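Local coordinates for protein azurocidin (PDB 1A7S) that binds heparin, probably also bacterial lipopolysaccharide, and acts as an antibacterial, monocyte- and fibroblast-attracting serine protease homologue of neutrophil granules, at residues W128-S133 with I170-G175; G56-R61 with R139-V144; F71-M76 with M91-D96; G28-A33 with R97-T102. All blocks are in the same frame, centred on the assembly; numbering follows the deposited sequence. Where two conformers were deposited one is given.

Interaction 1: residues W128-S133 with I170-G175; sequences WGSQRS and ICNGDG. With EOH (ethanol), chain L; EOH (ethanol), chain K.
Cys171 turns its side chain onto Ser130, the sulfur sitting 3.1 Å from the serine OG and its CB 3.3 Å from Ser130 O. SG lies anti to its own backbone N (chi1 -156°), which also brings it beside the peptide carbon of Arg132; Cys196 completes the disulfide. The Ser130 hydroxyl donates to Arg132 O, a bond within the loop beside the sulfur. Asn172 holds the same serine through the backbone: Ser130 N gives Asn172 O a 2.8 Å bond, arriving nearly along the C=O axis. The Asn172 amide swings toward the far end of 128-133: OD1 lies 3.5 Å from Ser133 CA and takes a hydrogen bond from Gly134 N, while a water links ND2 to Ser133 OG.

Cys171 to Asp174 form a type II turn, with Gly173 at its positive-phi position, in the loop that in chymotrypsin-like proteases shapes the oxyanion hole; Gly175 occupies the place of the nucleophilic serine in active relatives. Asp174 is the aspartate that receives the mature N-terminus, and its OD2 is bonded to Ile1 N. The same OD2 accepts Cys171 N on its anti lone pair. OD1 serves the partner loop, met by Gly129 N at 2.8 Å from above the carboxylate plane, N-H...O 139°. Gln131 NE2 reaches Ile1 O, so both loops close over the inserted terminus. A second water bridges Trp128 N and Gly173 O.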
# COMPACT_ATOMS: atom_id res chain seq x y z
N TRP A 128 4.89 -7.23 3.62
CA TRP A 128 5.26 -8.63 3.70
C TRP A 128 6.13 -9.05 2.51
O TRP A 128 6.33 -10.26 2.28
CB TRP A 128 4.06 -9.52 3.82
CG TRP A 128 3.31 -9.48 5.11
CD1 TRP A 128 3.60 -10.26 6.20
CD2 TRP A 128 2.18 -8.70 5.48
NE1 TRP A 128 2.71 -10.01 7.21
CE2 TRP A 128 1.82 -9.06 6.80
CE3 TRP A 128 1.43 -7.70 4.82
CZ2 TRP A 128 0.76 -8.47 7.47
CZ3 TRP A 128 0.35 -7.14 5.49
CH2 TRP A 128 0.04 -7.55 6.80
N GLY A 129 6.63 -8.08 1.73
CA GLY A 129 7.39 -8.42 0.54
C GLY A 129 8.70 -9.05 0.79
O GLY A 129 9.18 -9.22 1.92
N SER A 130 9.34 -9.49 -0.32
CA SER A 130 10.64 -10.13 -0.25
C SER A 130 11.76 -9.14 0.09
O SER A 130 11.55 -7.93 0.19
CB SER A 130 10.96 -10.74 -1.63
OG SER A 130 11.05 -9.71 -2.61
N GLN A 131 12.95 -9.67 0.23
CA GLN A 131 14.20 -8.96 0.52
C GLN A 131 15.07 -8.76 -0.69
O GLN A 131 16.08 -8.05 -0.65
CB GLN A 131 14.97 -9.48 1.69
CG GLN A 131 14.31 -9.32 3.07
CD GLN A 131 12.99 -10.02 3.16
OE1 GLN A 131 12.96 -11.24 3.07
NE2 GLN A 131 11.88 -9.29 3.24
N ARG A 132 14.76 -9.43 -1.78
CA ARG A 132 15.48 -9.36 -3.02
C ARG A 132 14.50 -9.73 -4.15
O ARG A 132 13.55 -10.49 -3.93
CB ARG A 132 16.70 -10.27 -3.04
CG ARG A 132 16.43 -11.72 -2.97
CD ARG A 132 17.65 -12.65 -3.06
NE ARG A 132 17.25 -14.04 -3.07
CZ ARG A 132 16.79 -14.72 -4.10
NH1 ARG A 132 16.92 -14.23 -5.34
NH2 ARG A 132 16.32 -15.94 -3.91
N SER A 133 14.76 -9.22 -5.32
CA SER A 133 13.90 -9.56 -6.46
C SER A 133 13.98 -11.07 -6.67
O SER A 133 15.03 -11.64 -6.72
CB SER A 133 14.51 -8.80 -7.67
OG SER A 133 13.80 -9.30 -8.83
N ILE A 170 11.09 -1.12 -1.01
CA ILE A 170 10.08 -2.09 -1.40
C ILE A 170 10.62 -3.19 -2.24
O ILE A 170 11.66 -3.07 -2.91
CB ILE A 170 8.90 -1.37 -2.09
CG1 ILE A 170 9.28 -0.79 -3.44
CG2 ILE A 170 8.27 -0.32 -1.17
CD1 ILE A 170 8.17 -0.04 -4.20
N CYS A 171 9.93 -4.30 -2.29
CA CYS A 171 10.28 -5.39 -3.16
C CYS A 171 9.07 -6.18 -3.58
O CYS A 171 7.91 -5.74 -3.37
CB CYS A 171 11.44 -6.20 -2.59
SG CYS A 171 12.45 -7.16 -3.74
N ASN A 172 9.20 -7.34 -4.17
CA ASN A 172 8.07 -8.14 -4.62
C ASN A 172 7.14 -8.41 -3.46
O ASN A 172 7.55 -8.80 -2.40
CB ASN A 172 8.60 -9.48 -5.16
CG ASN A 172 9.75 -9.48 -6.07
OD1 ASN A 172 10.52 -10.39 -6.14
ND2 ASN A 172 9.92 -8.43 -6.89
N GLY A 173 5.82 -8.15 -3.66
CA GLY A 173 4.83 -8.38 -2.61
C GLY A 173 4.49 -7.12 -1.86
O GLY A 173 3.53 -7.10 -1.04
N ASP A 174 5.28 -6.07 -2.00
CA ASP A 174 4.99 -4.78 -1.38
C ASP A 174 4.16 -3.87 -2.26
O ASP A 174 3.81 -2.76 -1.80
CB ASP A 174 6.26 -4.09 -0.94
CG ASP A 174 7.00 -4.85 0.15
OD1 ASP A 174 6.35 -5.37 1.08
OD2 ASP A 174 8.27 -4.95 0.01
N GLY A 175 3.91 -4.21 -3.52
CA GLY A 175 3.09 -3.32 -4.36
C GLY A 175 1.79 -3.03 -3.67
O GLY A 175 1.18 -3.88 -3.04
C1 EOH L . 9.24 -4.50 -6.40
C2 EOH L . 9.99 -3.24 -6.26
O EOH L . 10.09 -5.62 -6.83
C1 EOH K . 15.07 -15.93 -0.50
C2 EOH K . 14.75 -17.06 -1.47
O EOH K . 16.03 -15.02 -1.08
O HOH W 1 2.91 -6.36 1.70
O HOH W 2 11.19 -9.45 -9.47

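Interaction 2: residues G56-R61 with R139-V144; sequences GAYDLR and RFPRFV. With NAG (2-acetamido-2-deoxy-beta-D-glucopyranose), chain B; EOH (ethanol), chain E.
Arg139 presents one face of its guanidinium to Arg61, whose CD lies 3.6 Å above the plane of that group, over its centre; the two side chains cross at about a right angle. At its edge the guanidinium takes Asp59 side-on. NE points almost straight at OD1 (2.9 Å, N-H...O 174°), and NH2 meets OD2 on its syn lone pair, also at 2.9 Å. A bend at chi3 (-67°) in Arg139 brings NE round to the acid, though the carboxylate and guanidinium planes remain 52° apart. Arg61 N reaches OD1 from the opposite face to NE, closing an Asx turn.

Beside this pair, Arg139 O accepts Leu60 N at 2.8 Å, on a lone pair. Tyr58 and Phe140 meet obliquely, CE2 to CD1 at 3.6 Å, and the CE1 side of the tyrosine rests on Pro141 CD; the phenol oxygen is bonded to Ala7 O. Lys6 makes a cation-pi contact with Phe140, while the backbone N atoms of Tyr58 and Asp59 are held by Glu64. The contact joins the loop leaving strand 51-55 of the N-terminal barrel to the entrance of strand 142-148 in the second barrel of the chymotrypsin fold.

With three arginines nearby, counting a weak, long pairing with Arg62, Asp59 is probably ionised, and its charge would ease the repulsion between Arg61 NE and Arg139 NH1, 4.4 Å apart.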
# COMPACT_ATOMS: atom_id res chain seq x y z
N GLY A 56 -5.81 -7.13 9.80
CA GLY A 56 -5.49 -7.64 11.10
C GLY A 56 -4.46 -8.76 11.13
O GLY A 56 -4.27 -9.38 12.17
N ALA A 57 -3.78 -9.02 10.00
CA ALA A 57 -2.81 -10.09 9.99
C ALA A 57 -1.49 -9.68 10.60
O ALA A 57 -1.11 -8.51 10.57
CB ALA A 57 -2.56 -10.53 8.56
N TYR A 58 -0.75 -10.68 11.09
CA TYR A 58 0.62 -10.48 11.53
C TYR A 58 1.51 -11.48 10.79
O TYR A 58 2.35 -11.05 9.95
CB TYR A 58 0.77 -10.58 13.03
CG TYR A 58 2.18 -10.44 13.55
CD1 TYR A 58 2.82 -9.23 13.32
CD2 TYR A 58 2.83 -11.47 14.18
CE1 TYR A 58 4.07 -8.99 13.71
CE2 TYR A 58 4.19 -11.21 14.62
CZ TYR A 58 4.75 -9.98 14.33
OH TYR A 58 6.08 -9.70 14.78
N ASP A 59 1.40 -12.75 11.12
CA ASP A 59 2.15 -13.83 10.43
C ASP A 59 1.27 -14.44 9.36
O ASP A 59 0.22 -15.02 9.62
CB ASP A 59 2.47 -14.90 11.53
CG ASP A 59 3.18 -16.10 11.03
OD1 ASP A 59 3.41 -16.23 9.78
OD2 ASP A 59 3.57 -16.93 11.88
N LEU A 60 1.65 -14.25 8.10
CA LEU A 60 0.87 -14.70 7.01
C LEU A 60 0.52 -16.20 7.10
O LEU A 60 -0.50 -16.60 6.56
CB LEU A 60 1.59 -14.48 5.66
CG LEU A 60 1.76 -13.08 5.17
CD1 LEU A 60 2.52 -12.98 3.89
CD2 LEU A 60 0.42 -12.34 5.08
N ARG A 61 1.37 -17.00 7.71
CA ARG A 61 1.18 -18.43 7.77
C ARG A 61 0.35 -18.88 8.96
O ARG A 61 0.11 -20.11 9.08
CB ARG A 61 2.52 -19.18 7.76
CG ARG A 61 3.38 -18.84 6.56
CD ARG A 61 4.72 -19.60 6.59
NE ARG A 61 4.52 -20.98 6.15
CZ ARG A 61 4.82 -21.46 4.95
NH1 ARG A 61 5.61 -20.81 4.10
NH2 ARG A 61 4.43 -22.69 4.66
N ARG A 139 7.06 -13.86 6.12
CA ARG A 139 5.80 -14.20 6.81
C ARG A 139 5.37 -13.15 7.80
O ARG A 139 4.20 -12.99 8.08
CB ARG A 139 5.88 -15.59 7.47
CG ARG A 139 6.84 -15.66 8.68
CD ARG A 139 7.08 -17.11 9.10
NE ARG A 139 5.87 -17.71 9.64
CZ ARG A 139 5.78 -18.96 10.10
NH1 ARG A 139 6.75 -19.84 9.79
NH2 ARG A 139 4.75 -19.34 10.75
N PHE A 140 6.35 -12.42 8.35
CA PHE A 140 6.04 -11.30 9.28
C PHE A 140 6.12 -10.00 8.52
O PHE A 140 6.89 -9.83 7.55
CB PHE A 140 7.07 -11.30 10.42
CG PHE A 140 7.08 -12.57 11.25
CD1 PHE A 140 6.00 -12.96 11.98
CD2 PHE A 140 8.17 -13.41 11.21
CE1 PHE A 140 6.03 -14.13 12.73
CE2 PHE A 140 8.18 -14.61 11.90
CZ PHE A 140 7.12 -14.96 12.68
N PRO A 141 5.39 -8.97 8.93
CA PRO A 141 5.54 -7.68 8.31
C PRO A 141 6.94 -7.09 8.68
O PRO A 141 7.41 -7.38 9.77
CB PRO A 141 4.40 -6.83 8.87
CG PRO A 141 3.70 -7.69 9.86
CD PRO A 141 4.63 -8.85 10.19
N ARG A 142 7.50 -6.38 7.75
CA ARG A 142 8.79 -5.69 7.99
C ARG A 142 8.58 -4.22 7.62
O ARG A 142 7.70 -3.91 6.84
CB ARG A 142 9.92 -6.37 7.23
CG ARG A 142 10.09 -7.83 7.55
CD ARG A 142 11.29 -8.42 6.87
NE ARG A 142 12.54 -7.95 7.48
CZ ARG A 142 13.09 -8.43 8.58
NH1 ARG A 142 12.61 -9.40 9.31
NH2 ARG A 142 14.25 -7.82 9.01
N PHE A 143 9.46 -3.35 8.13
CA PHE A 143 9.36 -1.93 7.89
C PHE A 143 10.71 -1.29 7.78
O PHE A 143 11.71 -1.74 8.37
CB PHE A 143 8.45 -1.25 8.91
CG PHE A 143 9.09 -1.13 10.28
CD1 PHE A 143 9.17 -2.22 11.13
CD2 PHE A 143 9.63 0.07 10.71
CE1 PHE A 143 9.86 -2.16 12.33
CE2 PHE A 143 10.24 0.13 11.95
CZ PHE A 143 10.36 -1.00 12.74
N VAL A 144 10.74 -0.20 7.05
CA VAL A 144 11.98 0.55 6.85
C VAL A 144 11.69 2.06 6.87
O VAL A 144 10.61 2.48 6.43
CB VAL A 144 12.64 0.14 5.52
CG1 VAL A 144 11.76 0.31 4.29
CG2 VAL A 144 14.04 0.59 5.35
C1 NAG B . 13.80 4.84 12.14
C2 NAG B . 14.63 3.67 12.77
C3 NAG B . 14.59 3.83 14.28
C4 NAG B . 15.28 5.23 14.58
C5 NAG B . 14.28 6.25 13.98
C6 NAG B . 14.81 7.66 13.98
C7 NAG B . 14.40 1.53 11.51
C8 NAG B . 13.55 0.36 11.15
N2 NAG B . 13.93 2.39 12.45
O3 NAG B . 15.42 2.88 14.86
O4 NAG B . 15.20 5.32 16.04
O5 NAG B . 14.39 6.10 12.54
O6 NAG B . 16.21 7.66 13.87
O7 NAG B . 15.43 1.77 10.97
C1 EOH E . -0.96 -7.42 13.49
C2 EOH E . 0.06 -7.05 12.57
O EOH E . -2.15 -8.15 13.70

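Interaction 3: residues F71-M76 with M91-D96; sequences FSISSM and MLLQLD. With EOH (ethanol), chain Q.
Leu95 sets its CD1 methyl squarely over the Phe71 ring, 3.9 Å from the centroid and 9° off the normal, a CH-pi contact. CB of the same leucine lies against the ring carbon CD2. Next to it Asp96 reaches back over the start of the pairing: its OD2 takes Ser72 N on the anti lone pair at 2.7 Å, while Asp96 N returns a weak bond to Ser72 O. CG of Asp96 stands between the backbone N and the carbonyl carbon (chi1 64°), and the Ser72 bond holds OD2 in place.

Further along, Ser74 N donates to Gln94 O (2.8 Å) and Gln94 N to Ser75 O (2.9 Å). Two serines thus stand opposite one glutamine between the pairs Ile73-Leu95 and Met76-Leu93, a beta bulge that leaves Ser75 N buried without a partner. Ser75 OG sits 3.5 Å from Gln94 CB, and a water joins that hydroxyl to Leu92 O. The Gln94 chain is extended to CD; beyond it OE1 accepts Gly221 N and NE2 bonds an ethanol, probably from the crystallisation liquor.

Behind this layer, Ile73 CD1 meets Leu93 CD1 at 4.0 Å, both residues resting on Val53 of strand 51-55, while Leu92 packs against helix 210-218 through Trp212, Ile213 and Val216. Strongly twisted, with 124° between strand directions, the pair belongs to the closed six-stranded antiparallel N-terminal barrel of the chymotrypsin fold, between strands 51-55 and 35-38.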
# COMPACT_ATOMS: atom_id res chain seq x y z
N PHE A 71 -12.18 -10.39 3.73
CA PHE A 71 -13.19 -9.85 2.84
C PHE A 71 -13.02 -10.25 1.40
O PHE A 71 -11.93 -10.46 0.90
CB PHE A 71 -13.12 -8.28 2.84
CG PHE A 71 -13.14 -7.68 4.23
CD1 PHE A 71 -12.02 -7.61 5.02
CD2 PHE A 71 -14.34 -7.21 4.79
CE1 PHE A 71 -12.04 -7.17 6.34
CE2 PHE A 71 -14.37 -6.70 6.08
CZ PHE A 71 -13.23 -6.71 6.87
N SER A 72 -14.22 -10.31 0.75
CA SER A 72 -14.20 -10.41 -0.70
C SER A 72 -14.28 -8.95 -1.22
O SER A 72 -14.61 -8.01 -0.47
CB SER A 72 -15.40 -11.18 -1.27
OG SER A 72 -15.44 -12.53 -0.77
N ILE A 73 -14.02 -8.79 -2.48
CA ILE A 73 -13.95 -7.51 -3.15
C ILE A 73 -15.21 -7.33 -4.01
O ILE A 73 -15.39 -8.07 -4.99
CB ILE A 73 -12.67 -7.35 -4.03
CG1 ILE A 73 -11.40 -7.48 -3.19
CG2 ILE A 73 -12.74 -6.04 -4.77
CD1 ILE A 73 -10.16 -7.73 -3.99
N SER A 74 -16.07 -6.41 -3.60
CA SER A 74 -17.36 -6.19 -4.29
C SER A 74 -17.22 -5.25 -5.50
O SER A 74 -18.06 -5.30 -6.42
CB SER A 74 -18.33 -5.62 -3.30
OG SER A 74 -18.61 -6.46 -2.22
N SER A 75 -16.19 -4.45 -5.56
CA SER A 75 -15.98 -3.57 -6.72
C SER A 75 -14.60 -2.96 -6.66
O SER A 75 -14.01 -2.87 -5.58
CB SER A 75 -17.07 -2.45 -6.64
OG SER A 75 -16.68 -1.34 -6.05
N MET A 76 -14.06 -2.60 -7.80
CA MET A 76 -12.74 -1.95 -7.89
C MET A 76 -12.90 -0.67 -8.68
O MET A 76 -13.62 -0.65 -9.67
CB MET A 76 -11.81 -2.90 -8.73
CG MET A 76 -11.55 -4.25 -7.95
SD MET A 76 -10.16 -5.09 -8.68
CE MET A 76 -11.32 -7.26 -8.35
N MET A 91 -5.78 1.99 -6.94
CA MET A 91 -7.01 1.23 -7.03
C MET A 91 -7.68 1.23 -5.69
O MET A 91 -6.98 1.03 -4.69
CB MET A 91 -6.73 -0.18 -7.53
CG MET A 91 -8.05 -0.97 -7.72
SD MET A 91 -7.90 -2.30 -8.73
CE MET A 91 -7.51 -1.70 -10.36
N LEU A 92 -8.97 1.40 -5.65
CA LEU A 92 -9.76 1.27 -4.44
C LEU A 92 -10.59 -0.01 -4.55
O LEU A 92 -11.28 -0.22 -5.53
CB LEU A 92 -10.68 2.49 -4.25
CG LEU A 92 -9.94 3.82 -4.16
CD1 LEU A 92 -10.95 4.94 -3.77
CD2 LEU A 92 -8.78 3.84 -3.23
N LEU A 93 -10.50 -0.78 -3.48
CA LEU A 93 -11.24 -2.06 -3.38
C LEU A 93 -12.37 -1.83 -2.36
O LEU A 93 -12.13 -1.53 -1.21
CB LEU A 93 -10.30 -3.13 -2.86
CG LEU A 93 -8.97 -3.37 -3.57
CD1 LEU A 93 -8.15 -4.44 -2.92
CD2 LEU A 93 -9.19 -3.63 -5.05
N GLN A 94 -13.59 -2.02 -2.86
CA GLN A 94 -14.75 -1.95 -1.94
C GLN A 94 -14.86 -3.35 -1.31
O GLN A 94 -15.00 -4.33 -2.07
CB GLN A 94 -16.00 -1.57 -2.65
CG GLN A 94 -17.21 -1.45 -1.73
CD GLN A 94 -18.45 -0.93 -2.33
OE1 GLN A 94 -18.37 -0.01 -3.19
NE2 GLN A 94 -19.58 -1.33 -1.77
N LEU A 95 -14.84 -3.39 -0.03
CA LEU A 95 -14.99 -4.69 0.71
C LEU A 95 -16.44 -5.09 0.72
O LEU A 95 -17.33 -4.26 0.57
CB LEU A 95 -14.47 -4.47 2.14
CG LEU A 95 -13.09 -3.89 2.28
CD1 LEU A 95 -12.73 -3.75 3.76
CD2 LEU A 95 -12.06 -4.70 1.59
N ASP A 96 -16.71 -6.37 0.97
CA ASP A 96 -18.05 -6.90 0.98
C ASP A 96 -18.91 -6.36 2.11
O ASP A 96 -20.14 -6.49 2.08
CB ASP A 96 -18.04 -8.41 1.02
CG ASP A 96 -17.45 -9.07 2.25
OD1 ASP A 96 -18.13 -9.01 3.34
OD2 ASP A 96 -16.33 -9.49 2.31
C1 EOH Q . -22.47 -0.86 -0.50
C2 EOH Q . -23.19 0.22 0.31
O EOH Q . -22.36 -0.46 -1.90
O HOH W 3 -14.15 0.69 -5.44

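Interaction 4: residues G28-A33 with R97-T102; sequences GALIHA and REANLT
Ala33 faces Glu98 with its single methyl, CB lying 3.9 Å from Glu98 CG and about as far from CD, so the aliphatic part of the glutamate runs past it. Beyond CG the Glu98 chain is extended, and OE2 at its end forms a salt bridge with Arg34, the residue just after the 28-33 segment.

Leu30 comes in at a second place. Its CG is anti to the backbone N (chi1 -172°), and one branch, CD2, reaches Ala99 CB and Leu101 CD2, each at 4.2 Å. This is a methyl-to-methyl touch at van der Waals range. Leu55, Val105 and Ile107 also pack on Leu30, making it part of a larger apolar cluster.

Between these side chains runs the one hydrogen bond that joins the two pieces: Ala99 N to Ala33 O, 2.8 Å and nearly straight at 172°, the donor tilted 26° from the carbonyl plane. Glu98 CA adds a CA-H...O contact to the same oxygen. Just before Ala33, a classic beta bulge sets Ile31 and His32 opposite the single residue Phe35 at the end of strand 23-32, within a region of demonstrated antibiotic activity. On the partner loop Arg97 points away and bonds Thr70 O, and Asn100 is a partial glycosylation site carrying no sugar here.

With a single backbone bond and methyl contacts across the two segments, the position of the loop after strand 91-95 is fixed mainly at Ala33 O, while the charges of Arg34 and the exposed Glu98 probably add only modestly.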
# COMPACT_ATOMS: atom_id res chain seq x y z
N GLY A 28 -1.88 -3.16 0.85
CA GLY A 28 -2.82 -2.05 0.76
C GLY A 28 -3.02 -1.47 2.13
O GLY A 28 -2.40 -1.90 3.11
N ALA A 29 -3.94 -0.54 2.24
CA ALA A 29 -4.27 0.08 3.51
C ALA A 29 -5.79 0.27 3.59
O ALA A 29 -6.42 0.73 2.63
CB ALA A 29 -3.63 1.47 3.61
N LEU A 30 -6.35 0.00 4.75
CA LEU A 30 -7.75 0.35 4.98
C LEU A 30 -7.81 1.87 5.09
O LEU A 30 -7.14 2.46 5.94
CB LEU A 30 -8.22 -0.29 6.31
CG LEU A 30 -9.71 -0.17 6.60
CD1 LEU A 30 -10.54 -1.02 5.62
CD2 LEU A 30 -10.04 -0.53 8.02
N ILE A 31 -8.64 2.53 4.25
CA ILE A 31 -8.76 3.99 4.27
C ILE A 31 -10.16 4.46 4.59
O ILE A 31 -10.43 5.69 4.68
CB ILE A 31 -8.29 4.64 2.95
CG1 ILE A 31 -9.05 4.13 1.72
CG2 ILE A 31 -6.77 4.41 2.80
CD1 ILE A 31 -9.10 5.11 0.57
N HIS A 32 -11.07 3.55 4.86
CA HIS A 32 -12.48 3.78 5.14
C HIS A 32 -13.00 2.41 5.58
O HIS A 32 -12.43 1.38 5.26
CB HIS A 32 -13.17 4.23 3.83
CG HIS A 32 -14.65 4.50 3.93
ND1 HIS A 32 -15.29 5.70 3.98
CD2 HIS A 32 -15.62 3.65 3.89
CE1 HIS A 32 -16.62 5.48 4.04
NE2 HIS A 32 -16.79 4.16 3.98
N ALA A 33 -14.06 2.39 6.41
CA ALA A 33 -14.56 1.14 6.85
C ALA A 33 -14.84 0.13 5.78
O ALA A 33 -14.76 -1.09 5.99
CB ALA A 33 -15.86 1.37 7.70
N ARG A 97 -18.29 -5.81 3.12
CA ARG A 97 -19.00 -5.27 4.30
C ARG A 97 -18.07 -4.29 4.98
O ARG A 97 -16.86 -4.21 4.68
CB ARG A 97 -19.41 -6.41 5.22
CG ARG A 97 -18.15 -7.04 5.90
CD ARG A 97 -18.52 -8.38 6.57
NE ARG A 97 -17.38 -8.91 7.35
CZ ARG A 97 -16.36 -9.58 6.78
NH1 ARG A 97 -16.37 -9.94 5.51
NH2 ARG A 97 -15.29 -9.86 7.53
N GLU A 98 -18.53 -3.54 5.97
CA GLU A 98 -17.66 -2.70 6.75
C GLU A 98 -16.76 -3.52 7.66
O GLU A 98 -17.20 -4.41 8.36
CB GLU A 98 -18.47 -1.73 7.66
CG GLU A 98 -19.11 -0.65 6.77
CD GLU A 98 -19.75 0.49 7.48
OE1 GLU A 98 -19.73 0.56 8.72
OE2 GLU A 98 -20.37 1.34 6.78
N ALA A 99 -15.49 -3.15 7.68
CA ALA A 99 -14.57 -3.73 8.62
C ALA A 99 -14.88 -3.20 10.03
O ALA A 99 -15.34 -2.08 10.20
CB ALA A 99 -13.15 -3.27 8.27
N ASN A 100 -14.63 -4.06 11.01
CA ASN A 100 -14.77 -3.61 12.38
C ASN A 100 -13.46 -2.92 12.80
O ASN A 100 -12.38 -3.44 12.51
CB ASN A 100 -14.98 -4.79 13.34
CG ASN A 100 -16.36 -5.24 13.51
OD1 ASN A 100 -17.31 -4.50 13.10
ND2 ASN A 100 -16.57 -6.41 14.11
N LEU A 101 -13.57 -1.83 13.50
CA LEU A 101 -12.33 -1.13 13.97
C LEU A 101 -11.99 -1.76 15.31
O LEU A 101 -12.73 -1.69 16.26
CB LEU A 101 -12.54 0.37 14.03
CG LEU A 101 -13.06 0.95 12.67
CD1 LEU A 101 -13.32 2.41 12.81
CD2 LEU A 101 -12.06 0.60 11.56
N THR A 102 -10.80 -2.36 15.39
CA THR A 102 -10.33 -3.06 16.56
C THR A 102 -8.90 -2.64 16.81
O THR A 102 -8.32 -1.88 16.07
CB THR A 102 -10.37 -4.59 16.33
OG1 THR A 102 -9.38 -4.87 15.32
CG2 THR A 102 -11.70 -5.05 15.79

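How the interactions relate
Interactions 3 and 4 both belong to the N-terminal barrel and touch each other, Phe71 packing on Ala99 and Arg97, and Leu95 on Leu30. Interaction 3 buries the larger area and is built by strand pairing; interaction 4 continues its chain into a looser loop join. Interactions 1 and 2 contain no strand pairing of their own and meet at Trp128, whose NE1 probably bonds Tyr58 O while its ring packs on the 139-144 segment. Interaction 1 is governed by backbone bonds and a carboxylate; interaction 2 bridges the two barrels through an arginine-aspartate pair and aromatic contacts. Each contact is partly buried, with Asp174, Asp59, Leu95 and Leu30 buried beside exposed residues.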